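Local coordinates for protein mandelate racemase/muconate lactonizing enzyme (Roseovarius nubinhibens, PDB 2QDD) that is of unknown specific function but, as a magnesium-binding member of the mandelate racemase/muconate lactonizing enzyme family, probably abstracts a proton next to a substrate carboxylate, at residues A[283-288]-A[315-320]; A[291-296]-A[304-309]; A[244-247]-A[251-254]; A[125-130]-A[310-315]; A[182-187]-A[215-220]. One frame throughout, in Å; residues are numbered along the deposited sequence.

Contact 1: residues A[283-288]-A[315-320]; sequences FGVSVG and EANRLA
N317 reaches toward the C-terminal end of helix 274-287, at V285 and the following G288, and no direct hydrogen bond crosses between the two segments. The polar link is a water. It donates to V285 O at 2.7 Å and accepts from N317 ND2 at 2.9 Å, so the last turn of the helix and the asparagine amide are joined through one shared molecule. The same ND2 also bonds W289 O, just beyond the helix, which gives the amide two acceptors and helps fix its rotation. Van der Waals contact supplies the rest. N317 CG is anti to its own carbonyl carbon (chi1 -54°), which brings ND2 up to the backbone of the helix end, 4.0 Å from V285 CA and 4.1 Å from G288 CA. V285 CG2 stands 4.2 Å from N317 OD1, a loose touch at the partly exposed margin. G288, at positive phi, closes the helix in a Schellman motif and turns the chain into the next strand. In the TIM-barrel domain, helix 274-287 leads to strand 290-293, and the loop of 315-320 runs beside that strand, with N317 and L319 making backbone hydrogen bonds to M291; F283 packs against L253 of the second subunit.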
# COMPACT_ATOMS: atom_id res chain seq x y z
N PHE A 283 18.24 -15.32 -9.05
CA PHE A 283 17.30 -14.29 -8.62
C PHE A 283 18.02 -13.01 -8.20
O PHE A 283 17.64 -11.92 -8.62
CB PHE A 283 16.40 -14.80 -7.48
CG PHE A 283 15.42 -13.77 -6.97
CD1 PHE A 283 15.63 -13.14 -5.75
CD2 PHE A 283 14.30 -13.43 -7.71
CE1 PHE A 283 14.74 -12.18 -5.28
CE2 PHE A 283 13.41 -12.48 -7.25
CZ PHE A 283 13.63 -11.85 -6.03
N GLY A 284 19.07 -13.16 -7.39
CA GLY A 284 19.89 -12.03 -6.94
C GLY A 284 20.53 -11.22 -8.06
O GLY A 284 20.55 -10.00 -8.01
N VAL A 285 21.05 -11.92 -9.06
CA VAL A 285 21.56 -11.31 -10.29
C VAL A 285 20.48 -10.48 -11.00
O VAL A 285 20.73 -9.34 -11.39
CB VAL A 285 22.15 -12.39 -11.24
CG1 VAL A 285 22.43 -11.82 -12.64
CG2 VAL A 285 23.41 -13.00 -10.64
N SER A 286 19.27 -11.05 -11.12
CA SER A 286 18.15 -10.39 -11.79
C SER A 286 17.68 -9.10 -11.13
O SER A 286 17.19 -8.19 -11.81
CB SER A 286 16.96 -11.36 -11.92
OG SER A 286 17.35 -12.53 -12.61
N VAL A 287 17.84 -9.01 -9.81
CA VAL A 287 17.32 -7.87 -9.03
C VAL A 287 18.44 -6.95 -8.54
O VAL A 287 18.18 -5.93 -7.88
CB VAL A 287 16.39 -8.32 -7.85
CG1 VAL A 287 15.23 -9.15 -8.37
CG2 VAL A 287 17.16 -9.10 -6.79
N GLY A 288 19.67 -7.32 -8.86
CA GLY A 288 20.84 -6.48 -8.60
C GLY A 288 21.36 -6.55 -7.18
O GLY A 288 21.92 -5.58 -6.68
N GLU A 315 30.88 -10.84 -11.74
CA GLU A 315 31.79 -10.03 -10.91
C GLU A 315 31.09 -8.90 -10.14
O GLU A 315 31.40 -8.65 -8.97
CB GLU A 315 32.96 -9.51 -11.77
CG GLU A 315 33.72 -8.28 -11.23
CD GLU A 315 34.80 -8.63 -10.21
OE1 GLU A 315 36.00 -8.43 -10.52
OE2 GLU A 315 34.46 -9.09 -9.10
N ALA A 316 30.12 -8.25 -10.78
CA ALA A 316 29.39 -7.13 -10.18
C ALA A 316 28.49 -7.53 -9.01
O ALA A 316 28.17 -6.71 -8.15
CB ALA A 316 28.58 -6.39 -11.23
N ASN A 317 28.10 -8.80 -8.98
CA ASN A 317 27.20 -9.31 -7.94
C ASN A 317 27.92 -10.13 -6.87
O ASN A 317 27.35 -10.41 -5.83
CB ASN A 317 26.08 -10.13 -8.57
CG ASN A 317 25.34 -9.37 -9.64
OD1 ASN A 317 25.68 -9.45 -10.82
ND2 ASN A 317 24.33 -8.60 -9.24
N ARG A 318 29.17 -10.50 -7.14
CA ARG A 318 29.91 -11.37 -6.24
C ARG A 318 30.74 -10.53 -5.27
O ARG A 318 31.46 -9.63 -5.68
CB ARG A 318 30.79 -12.33 -7.04
CG ARG A 318 31.53 -13.38 -6.20
CD ARG A 318 32.90 -13.65 -6.78
NE ARG A 318 32.81 -14.08 -8.17
CZ ARG A 318 33.49 -13.55 -9.18
NH1 ARG A 318 33.32 -14.02 -10.41
NH2 ARG A 318 34.36 -12.57 -8.97
N LEU A 319 30.61 -10.83 -3.99
CA LEU A 319 31.50 -10.28 -2.98
C LEU A 319 32.42 -11.38 -2.42
O LEU A 319 32.44 -12.49 -2.97
CB LEU A 319 30.70 -9.59 -1.86
CG LEU A 319 29.85 -8.38 -2.26
CD1 LEU A 319 28.75 -8.15 -1.24
CD2 LEU A 319 30.70 -7.14 -2.43
N ALA A 320 33.16 -11.08 -1.36
CA ALA A 320 34.09 -12.02 -0.75
C ALA A 320 33.43 -13.29 -0.20
O ALA A 320 32.28 -13.26 0.24
CB ALA A 320 34.91 -11.34 0.33
O HOH W 1 22.61 -7.47 -11.27

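Contact 2: residues A[291-296]-A[304-309]; sequences MHIEDV and TAALHL
I293, at the end of a barrel strand, puts its branched side chain against helix 300-311, chiefly at A306 and L309. Its CG2 is anti to the backbone N, with CG1 anti to the carbonyl carbon (chi1 -57°), and this lets both branches lie on L309, while CG2 alone also reaches A306 O. CG2 sits 3.4 Å from A306 O and 3.8 Å from L309 CD2. The longer branch is extended, its CD1 within 4.1 Å of L309 CG. L309 holds CG anti to its N (chi1 -164°), and its side chain crosses that of I293 at about a right angle, presenting CB, CG and CD2 to the isoleucine. One turn earlier, A306 CB rests on the backbone beyond the strand, 3.6 Å from E294 C and 3.9 Å from D295 N. With an alanine in place of I293 both branches go, which would probably open a gap beside L309 and leave A306 O without its methyl neighbour. No hydrogen bond crosses the contact: methyl groups pack on one another and on backbone atoms, while E294 points its CB away from the helix, its side chain about 6 Å from those of the magnesium ligands D243 and E220.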
# COMPACT_ATOMS: atom_id res chain seq x y z
N MET A 291 26.30 -10.33 -3.29
CA MET A 291 26.13 -11.62 -2.61
C MET A 291 27.44 -12.20 -2.08
O MET A 291 28.42 -12.26 -2.81
CB MET A 291 25.41 -12.63 -3.52
CG MET A 291 23.96 -12.27 -3.86
SD MET A 291 23.18 -13.36 -5.06
CE MET A 291 23.72 -12.69 -6.62
N HIS A 292 27.45 -12.61 -0.81
CA HIS A 292 28.51 -13.48 -0.27
C HIS A 292 28.07 -14.92 -0.43
O HIS A 292 26.98 -15.29 -0.01
CB HIS A 292 28.77 -13.22 1.21
CG HIS A 292 29.31 -11.85 1.52
ND1 HIS A 292 30.64 -11.54 1.41
CD2 HIS A 292 28.69 -10.73 1.95
CE1 HIS A 292 30.82 -10.27 1.75
NE2 HIS A 292 29.65 -9.76 2.08
N ILE A 293 28.90 -15.75 -1.05
CA ILE A 293 28.57 -17.15 -1.26
C ILE A 293 29.62 -18.06 -0.63
O ILE A 293 30.78 -18.10 -1.06
CB ILE A 293 28.32 -17.49 -2.75
CG1 ILE A 293 27.20 -16.61 -3.33
CG2 ILE A 293 28.00 -18.97 -2.91
CD1 ILE A 293 26.84 -16.87 -4.78
N GLU A 294 29.19 -18.78 0.41
CA GLU A 294 30.05 -19.52 1.33
C GLU A 294 29.19 -20.60 1.96
O GLU A 294 27.99 -20.65 1.69
CB GLU A 294 30.59 -18.58 2.41
CG GLU A 294 29.51 -17.85 3.21
CD GLU A 294 30.04 -16.62 3.91
OE1 GLU A 294 30.65 -15.76 3.23
OE2 GLU A 294 29.87 -16.52 5.15
N ASP A 295 29.75 -21.47 2.78
CA ASP A 295 28.89 -22.32 3.60
C ASP A 295 28.97 -21.98 5.08
O ASP A 295 29.74 -21.11 5.50
CB ASP A 295 29.08 -23.82 3.30
CG ASP A 295 27.77 -24.62 3.48
OD1 ASP A 295 27.76 -25.84 3.17
OD2 ASP A 295 26.76 -24.04 3.93
N VAL A 296 28.14 -22.68 5.87
CA VAL A 296 27.88 -22.37 7.27
C VAL A 296 29.08 -22.76 8.13
O VAL A 296 29.41 -22.08 9.11
CB VAL A 296 26.60 -23.12 7.75
CG1 VAL A 296 26.34 -22.91 9.23
CG2 VAL A 296 25.39 -22.66 6.94
N THR A 304 34.50 -25.84 -0.93
CA THR A 304 34.72 -25.97 -2.38
C THR A 304 33.42 -25.93 -3.16
O THR A 304 33.34 -25.29 -4.20
CB THR A 304 35.50 -27.26 -2.71
OG1 THR A 304 36.74 -27.25 -2.00
CG2 THR A 304 35.78 -27.40 -4.19
N ALA A 305 32.41 -26.62 -2.64
CA ALA A 305 31.06 -26.63 -3.21
C ALA A 305 30.48 -25.23 -3.41
O ALA A 305 29.98 -24.90 -4.49
CB ALA A 305 30.14 -27.48 -2.36
N ALA A 306 30.57 -24.42 -2.37
CA ALA A 306 30.04 -23.06 -2.39
C ALA A 306 30.91 -22.11 -3.22
O ALA A 306 30.40 -21.15 -3.79
CB ALA A 306 29.88 -22.55 -0.98
N LEU A 307 32.21 -22.38 -3.27
CA LEU A 307 33.14 -21.58 -4.07
C LEU A 307 32.99 -21.78 -5.57
O LEU A 307 33.29 -20.88 -6.35
CB LEU A 307 34.59 -21.81 -3.64
CG LEU A 307 35.48 -20.57 -3.80
CD1 LEU A 307 35.70 -19.88 -2.47
CD2 LEU A 307 36.79 -20.92 -4.44
N HIS A 308 32.51 -22.96 -5.97
CA HIS A 308 32.06 -23.20 -7.34
C HIS A 308 30.89 -22.28 -7.74
O HIS A 308 30.85 -21.79 -8.87
CB HIS A 308 31.63 -24.66 -7.51
CG HIS A 308 32.77 -25.60 -7.78
ND1 HIS A 308 33.47 -25.61 -8.97
CD2 HIS A 308 33.31 -26.59 -7.03
CE1 HIS A 308 34.40 -26.55 -8.92
NE2 HIS A 308 34.32 -27.16 -7.76
N LEU A 309 29.96 -22.07 -6.81
CA LEU A 309 28.85 -21.12 -7.01
C LEU A 309 29.33 -19.68 -7.00
O LEU A 309 28.93 -18.89 -7.85
CB LEU A 309 27.74 -21.34 -5.97
CG LEU A 309 26.38 -20.70 -6.28
CD1 LEU A 309 25.72 -21.31 -7.50
CD2 LEU A 309 25.46 -20.80 -5.08

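Contact 3: residues A[244-247]-A[251-254]; sequences ECLH and DHLA
L246 lies over one face of the H252 imidazole, its CD2 4.1 Å from the ring centroid and only 12° off the ring normal, a CH-pi contact. The leucine does not stop at that methyl: its CB comes within 3.5 Å of H252 NE2 and its CD1 within 3.8 Å of the same nitrogen, so the aliphatic chain covers that end of the ring. CD2 also reaches back to the helix backbone, 3.6 Å from D251 O. The other end of the imidazole is tied down, since H252 ND1 bonds E248 O; with one side bonded and one face covered, the ring has little freedom to turn. Beside this apolar patch, D251 holds CG anti to its carbonyl carbon (chi1 -60°) and directs OD1 back at the loop. There OD1 takes the N-H of H247 through its anti lone pair at 3.1 Å and 147°, and it also accepts from E248 N. Two consecutive backbone amides leading into helix 249-258 thus share one carboxylate oxygen. Their dipoles would probably stabilise the negative charge of D251. The result is a polar grip and an apolar one side by side, fastening to its following helix the loop that carries the magnesium ligand E244.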
# COMPACT_ATOMS: atom_id res chain seq x y z
N GLU A 244 20.76 -14.97 7.94
CA GLU A 244 20.23 -16.11 8.70
C GLU A 244 18.71 -16.25 8.67
O GLU A 244 18.19 -17.33 8.93
CB GLU A 244 20.73 -16.07 10.14
CG GLU A 244 22.23 -16.33 10.29
CD GLU A 244 23.06 -15.05 10.30
OE1 GLU A 244 22.52 -13.98 9.98
OE2 GLU A 244 24.27 -15.12 10.62
N CYS A 245 17.99 -15.16 8.36
CA CYS A 245 16.53 -15.19 8.30
C CYS A 245 15.98 -15.79 7.01
O CYS A 245 14.77 -15.97 6.87
CB CYS A 245 15.92 -13.81 8.57
SG CYS A 245 16.43 -12.49 7.43
N LEU A 246 16.87 -16.10 6.07
CA LEU A 246 16.47 -16.51 4.73
C LEU A 246 16.59 -18.03 4.53
O LEU A 246 17.63 -18.54 4.13
CB LEU A 246 17.32 -15.79 3.68
CG LEU A 246 17.35 -14.26 3.67
CD1 LEU A 246 18.61 -13.82 2.97
CD2 LEU A 246 16.12 -13.68 2.99
N HIS A 247 15.51 -18.74 4.81
CA HIS A 247 15.56 -20.20 4.88
C HIS A 247 15.19 -20.86 3.56
O HIS A 247 15.65 -21.97 3.27
CB HIS A 247 14.68 -20.71 6.02
CG HIS A 247 15.09 -20.21 7.38
ND1 HIS A 247 16.22 -20.67 8.03
CD2 HIS A 247 14.53 -19.29 8.19
CE1 HIS A 247 16.33 -20.05 9.19
NE2 HIS A 247 15.32 -19.21 9.31
N ASP A 251 11.28 -16.57 1.19
CA ASP A 251 11.87 -15.56 2.08
C ASP A 251 12.70 -14.51 1.35
O ASP A 251 12.78 -13.37 1.79
CB ASP A 251 12.73 -16.22 3.17
CG ASP A 251 11.93 -17.18 4.05
OD1 ASP A 251 12.52 -18.16 4.54
OD2 ASP A 251 10.72 -16.95 4.26
N HIS A 252 13.31 -14.91 0.23
CA HIS A 252 14.10 -14.00 -0.60
C HIS A 252 13.19 -13.09 -1.42
O HIS A 252 13.43 -11.88 -1.53
CB HIS A 252 15.05 -14.78 -1.51
CG HIS A 252 16.09 -15.56 -0.77
ND1 HIS A 252 15.82 -16.78 -0.18
CD2 HIS A 252 17.38 -15.28 -0.49
CE1 HIS A 252 16.91 -17.23 0.42
NE2 HIS A 252 17.88 -16.33 0.25
N LEU A 253 12.15 -13.71 -1.99
CA LEU A 253 11.02 -13.03 -2.60
C LEU A 253 10.35 -11.99 -1.70
O LEU A 253 10.02 -10.90 -2.14
CB LEU A 253 9.98 -14.07 -3.02
CG LEU A 253 9.48 -14.11 -4.46
CD1 LEU A 253 10.63 -14.02 -5.46
CD2 LEU A 253 8.67 -15.38 -4.69
N ALA A 254 10.16 -12.36 -0.43
CA ALA A 254 9.67 -11.45 0.60
C ALA A 254 10.63 -10.30 0.89
O ALA A 254 10.19 -9.16 0.99
CB ALA A 254 9.37 -12.22 1.89

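Contact 4: residues A[125-130]-A[310-315]; sequences QLLGGE and AASTPE
S312 enters the bend formed by L127, G128 and G129, and its short side chain can be followed in two steps. CB meets the glycine backbone, lying 3.7 Å from G129 N and 3.9 Å from G129 CA. OG then turns to the leucine, with 3.5 Å to L127 CB. At chi1 61° the hydroxyl stands between the backbone N and the carbonyl carbon of its own residue, which directs it back along helix 300-311. Its polar partners lie outside the contact: L309 O, H308 O and R281 NH1, the arginine also bonding T313 OG1. Toward L127 the oxygen offers only van der Waals contact. The backbones come remarkably close, the CA atoms of G129 and S312 being 3.9 Å apart; G129 has no side chain to stand between them. G128, at positive phi, ends helix 123-126 with a Schellman motif and makes the turn possible. The bend also meets the second subunit, where G129 O accepts from S85 OG of that chain. The chemistry here is close backbone apposition, with a buried hydroxyl held by carbonyls of its own helix and by R281 NH1 of helix 274-287, whose positive charge probably also suits the carbonyl-rich helix end.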
# COMPACT_ATOMS: atom_id res chain seq x y z
N GLN A 125 31.39 -24.69 -14.14
CA GLN A 125 30.94 -24.66 -15.54
C GLN A 125 29.50 -25.11 -15.71
O GLN A 125 28.76 -24.54 -16.52
CB GLN A 125 31.86 -25.50 -16.42
CG GLN A 125 31.60 -25.33 -17.91
CD GLN A 125 32.85 -25.44 -18.75
OE1 GLN A 125 33.15 -24.56 -19.56
NE2 GLN A 125 33.59 -26.52 -18.57
N LEU A 126 29.09 -26.11 -14.93
CA LEU A 126 27.69 -26.54 -14.90
C LEU A 126 26.78 -25.45 -14.35
O LEU A 126 25.62 -25.35 -14.74
CB LEU A 126 27.53 -27.82 -14.08
CG LEU A 126 27.92 -29.15 -14.73
CD1 LEU A 126 27.81 -30.26 -13.71
CD2 LEU A 126 27.06 -29.46 -15.94
N LEU A 127 27.34 -24.63 -13.46
CA LEU A 127 26.65 -23.47 -12.91
C LEU A 127 26.76 -22.23 -13.80
O LEU A 127 26.18 -21.19 -13.49
CB LEU A 127 27.14 -23.20 -11.49
CG LEU A 127 26.78 -24.32 -10.51
CD1 LEU A 127 27.68 -24.31 -9.28
CD2 LEU A 127 25.31 -24.27 -10.12
N GLY A 128 27.50 -22.34 -14.89
CA GLY A 128 27.39 -21.40 -16.01
C GLY A 128 28.56 -20.43 -16.14
O GLY A 128 28.54 -19.56 -17.00
N GLY A 129 29.57 -20.58 -15.28
CA GLY A 129 30.72 -19.67 -15.27
C GLY A 129 31.67 -19.89 -16.43
O GLY A 129 31.79 -21.00 -16.94
N GLU A 130 32.36 -18.82 -16.84
CA GLU A 130 33.33 -18.90 -17.94
C GLU A 130 34.68 -19.49 -17.55
O GLU A 130 35.38 -20.05 -18.38
CB GLU A 130 33.55 -17.52 -18.59
CG GLU A 130 34.04 -16.41 -17.66
CD GLU A 130 34.74 -15.28 -18.40
OE1 GLU A 130 34.78 -14.15 -17.86
OE2 GLU A 130 35.24 -15.50 -19.53
N ALA A 310 30.19 -19.34 -6.04
CA ALA A 310 30.84 -18.03 -5.97
C ALA A 310 31.58 -17.62 -7.25
O ALA A 310 31.43 -16.49 -7.72
CB ALA A 310 31.78 -17.97 -4.76
N ALA A 311 32.35 -18.54 -7.83
CA ALA A 311 33.17 -18.26 -9.02
C ALA A 311 32.34 -18.09 -10.28
O ALA A 311 32.70 -17.30 -11.15
CB ALA A 311 34.21 -19.35 -9.22
N SER A 312 31.24 -18.83 -10.37
CA SER A 312 30.33 -18.75 -11.52
C SER A 312 29.38 -17.54 -11.46
O SER A 312 28.62 -17.31 -12.40
CB SER A 312 29.52 -20.05 -11.61
OG SER A 312 28.74 -20.23 -10.44
N THR A 313 29.44 -16.79 -10.36
CA THR A 313 28.60 -15.61 -10.15
C THR A 313 29.29 -14.40 -10.78
O THR A 313 30.48 -14.19 -10.54
CB THR A 313 28.39 -15.39 -8.63
OG1 THR A 313 27.67 -16.50 -8.09
CG2 THR A 313 27.66 -14.09 -8.32
N PRO A 314 28.55 -13.61 -11.60
CA PRO A 314 29.06 -12.37 -12.23
C PRO A 314 29.80 -11.44 -11.26
O PRO A 314 29.38 -11.29 -10.11
CB PRO A 314 27.80 -11.69 -12.75
CG PRO A 314 26.83 -12.80 -12.98
CD PRO A 314 27.16 -13.90 -12.01
N GLU A 315 30.88 -10.84 -11.74
CA GLU A 315 31.79 -10.03 -10.91
C GLU A 315 31.09 -8.90 -10.14
O GLU A 315 31.40 -8.65 -8.97
CB GLU A 315 32.96 -9.51 -11.77
CG GLU A 315 33.72 -8.28 -11.23
CD GLU A 315 34.80 -8.63 -10.21
OE1 GLU A 315 36.00 -8.43 -10.52
OE2 GLU A 315 34.46 -9.09 -9.10
O HOH W 2 26.82 -18.00 -13.96

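Contact 5: residues A[182-187]-A[215-220]; sequences AISAGL and ARDWIE
A215 opens the second segment by setting its CB against S184, 3.4 Å from OG and 3.7 Å from CB, a small apolar shoulder beside the serine hydroxyl. R216 follows and faces the other way. Its NH2 folds back over A215 O at 3.3 Å, well above the carbonyl plane, while NE bonds N211 O of the third subunit; this side of the loop thus belongs to a subunit interface. D217 turns toward the helix again and makes the one direct hydrogen bond between the segments: S184 OG donates to D217 OD1 at 2.6 Å, using the syn lone pair of that oxygen. The serine can reach because OG is anti to its backbone N (chi1 -164°), leaning off the helix toward the loop. An asparagine at D217 would probably weaken this bond, since the negative charge would be lost and the hydroxyl would face a poorer acceptor or an amide N-H. Beyond it the chain becomes strand 218-220, ending in the magnesium ligand E220, whose OE1 forms a salt bridge with K265. In the barrel, strand 218-220 lies between strands 192-196 and 240-242, and the side chain of D217 touches V193 and F195 of the former; the contact links the C-terminal end of helix 173-185 to the loop entering this strand.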
# COMPACT_ATOMS: atom_id res chain seq x y z
N ALA A 182 35.84 3.89 14.64
CA ALA A 182 37.29 3.65 14.60
C ALA A 182 37.69 2.77 13.41
O ALA A 182 38.62 3.10 12.68
CB ALA A 182 37.78 3.03 15.91
N ILE A 183 36.97 1.66 13.24
CA ILE A 183 37.27 0.66 12.21
C ILE A 183 37.07 1.21 10.79
O ILE A 183 37.89 0.95 9.89
CB ILE A 183 36.42 -0.63 12.43
CG1 ILE A 183 36.97 -1.43 13.62
CG2 ILE A 183 36.40 -1.51 11.20
CD1 ILE A 183 36.05 -2.54 14.08
N SER A 184 36.01 1.99 10.61
CA SER A 184 35.70 2.58 9.31
C SER A 184 36.69 3.68 8.91
O SER A 184 37.03 3.81 7.73
CB SER A 184 34.27 3.13 9.31
OG SER A 184 33.81 3.37 7.99
N ALA A 185 37.15 4.45 9.89
CA ALA A 185 38.10 5.53 9.64
C ALA A 185 39.56 5.07 9.58
O ALA A 185 40.42 5.77 9.04
CB ALA A 185 37.93 6.65 10.66
N GLY A 186 39.84 3.89 10.14
CA GLY A 186 41.20 3.37 10.21
C GLY A 186 41.47 2.16 9.33
O GLY A 186 42.40 1.39 9.60
N LEU A 187 40.67 1.99 8.28
CA LEU A 187 40.96 1.01 7.24
C LEU A 187 42.15 1.45 6.39
O LEU A 187 42.28 2.64 6.06
CB LEU A 187 39.75 0.77 6.34
CG LEU A 187 38.77 -0.36 6.67
CD1 LEU A 187 37.76 -0.48 5.55
CD2 LEU A 187 39.47 -1.70 6.90
N ALA A 215 29.70 6.26 9.31
CA ALA A 215 30.08 5.13 8.46
C ALA A 215 28.91 4.56 7.66
O ALA A 215 27.83 4.31 8.20
CB ALA A 215 30.71 4.05 9.29
N ARG A 216 29.16 4.34 6.37
CA ARG A 216 28.14 3.83 5.45
C ARG A 216 28.55 2.47 4.90
O ARG A 216 28.19 2.12 3.79
CB ARG A 216 27.91 4.81 4.30
CG ARG A 216 27.45 6.19 4.73
CD ARG A 216 26.12 6.13 5.45
NE ARG A 216 25.68 7.44 5.90
CZ ARG A 216 25.56 7.80 7.18
NH1 ARG A 216 25.15 9.01 7.49
NH2 ARG A 216 25.86 6.94 8.14
N ASP A 217 29.30 1.72 5.70
CA ASP A 217 29.67 0.34 5.36
C ASP A 217 28.48 -0.60 5.50
O ASP A 217 27.52 -0.29 6.22
CB ASP A 217 30.82 -0.13 6.24
CG ASP A 217 31.96 0.86 6.27
OD1 ASP A 217 31.98 1.70 7.19
OD2 ASP A 217 32.82 0.82 5.37
N TRP A 218 28.55 -1.73 4.80
CA TRP A 218 27.63 -2.87 4.96
C TRP A 218 27.31 -3.20 6.41
O TRP A 218 28.21 -3.26 7.25
CB TRP A 218 28.22 -4.12 4.33
CG TRP A 218 28.04 -4.25 2.85
CD1 TRP A 218 29.01 -4.16 1.89
CD2 TRP A 218 26.82 -4.55 2.15
NE1 TRP A 218 28.48 -4.36 0.65
CE2 TRP A 218 27.14 -4.61 0.77
CE3 TRP A 218 25.50 -4.77 2.55
CZ2 TRP A 218 26.18 -4.88 -0.20
CZ3 TRP A 218 24.54 -5.03 1.58
CH2 TRP A 218 24.88 -5.08 0.22
N ILE A 219 26.03 -3.41 6.69
CA ILE A 219 25.59 -3.97 7.97
C ILE A 219 24.93 -5.31 7.70
O ILE A 219 23.94 -5.39 6.97
CB ILE A 219 24.58 -3.04 8.70
CG1 ILE A 219 25.15 -1.62 8.86
CG2 ILE A 219 24.17 -3.63 10.06
CD1 ILE A 219 26.50 -1.52 9.58
N GLU A 220 25.50 -6.36 8.29
CA GLU A 220 25.00 -7.71 8.08
C GLU A 220 24.03 -8.09 9.19
O GLU A 220 24.38 -8.04 10.37
CB GLU A 220 26.15 -8.71 7.98
CG GLU A 220 25.73 -10.09 7.49
CD GLU A 220 26.82 -11.14 7.67
OE1 GLU A 220 28.02 -10.80 7.50
OE2 GLU A 220 26.49 -12.31 7.99

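Overall arrangement
Four of the five contacts lie within the TIM-barrel domain, and contact 4 joins that domain to the chain leaving helix 123-126. Contacts 1, 2 and 4 cluster, with centres 11 to 13 Å apart: 1 and 2 meet through strand 290-293, 2 and 4 share helix 300-311, and 1 and 4 share E315. Contact 2 is nested inside the loops closed by both 1 and 4, whereas 5, 3 and 1 follow in series. Contact 5 is farthest from contact 4, about 29 Å between centres. Segments of contacts 3 and 5 carry magnesium ligands and contact 2 comes near them, while contacts 1 and 4 lie away from that site; contacts 1, 3 and 4 touch the second subunit and contact 5 the third.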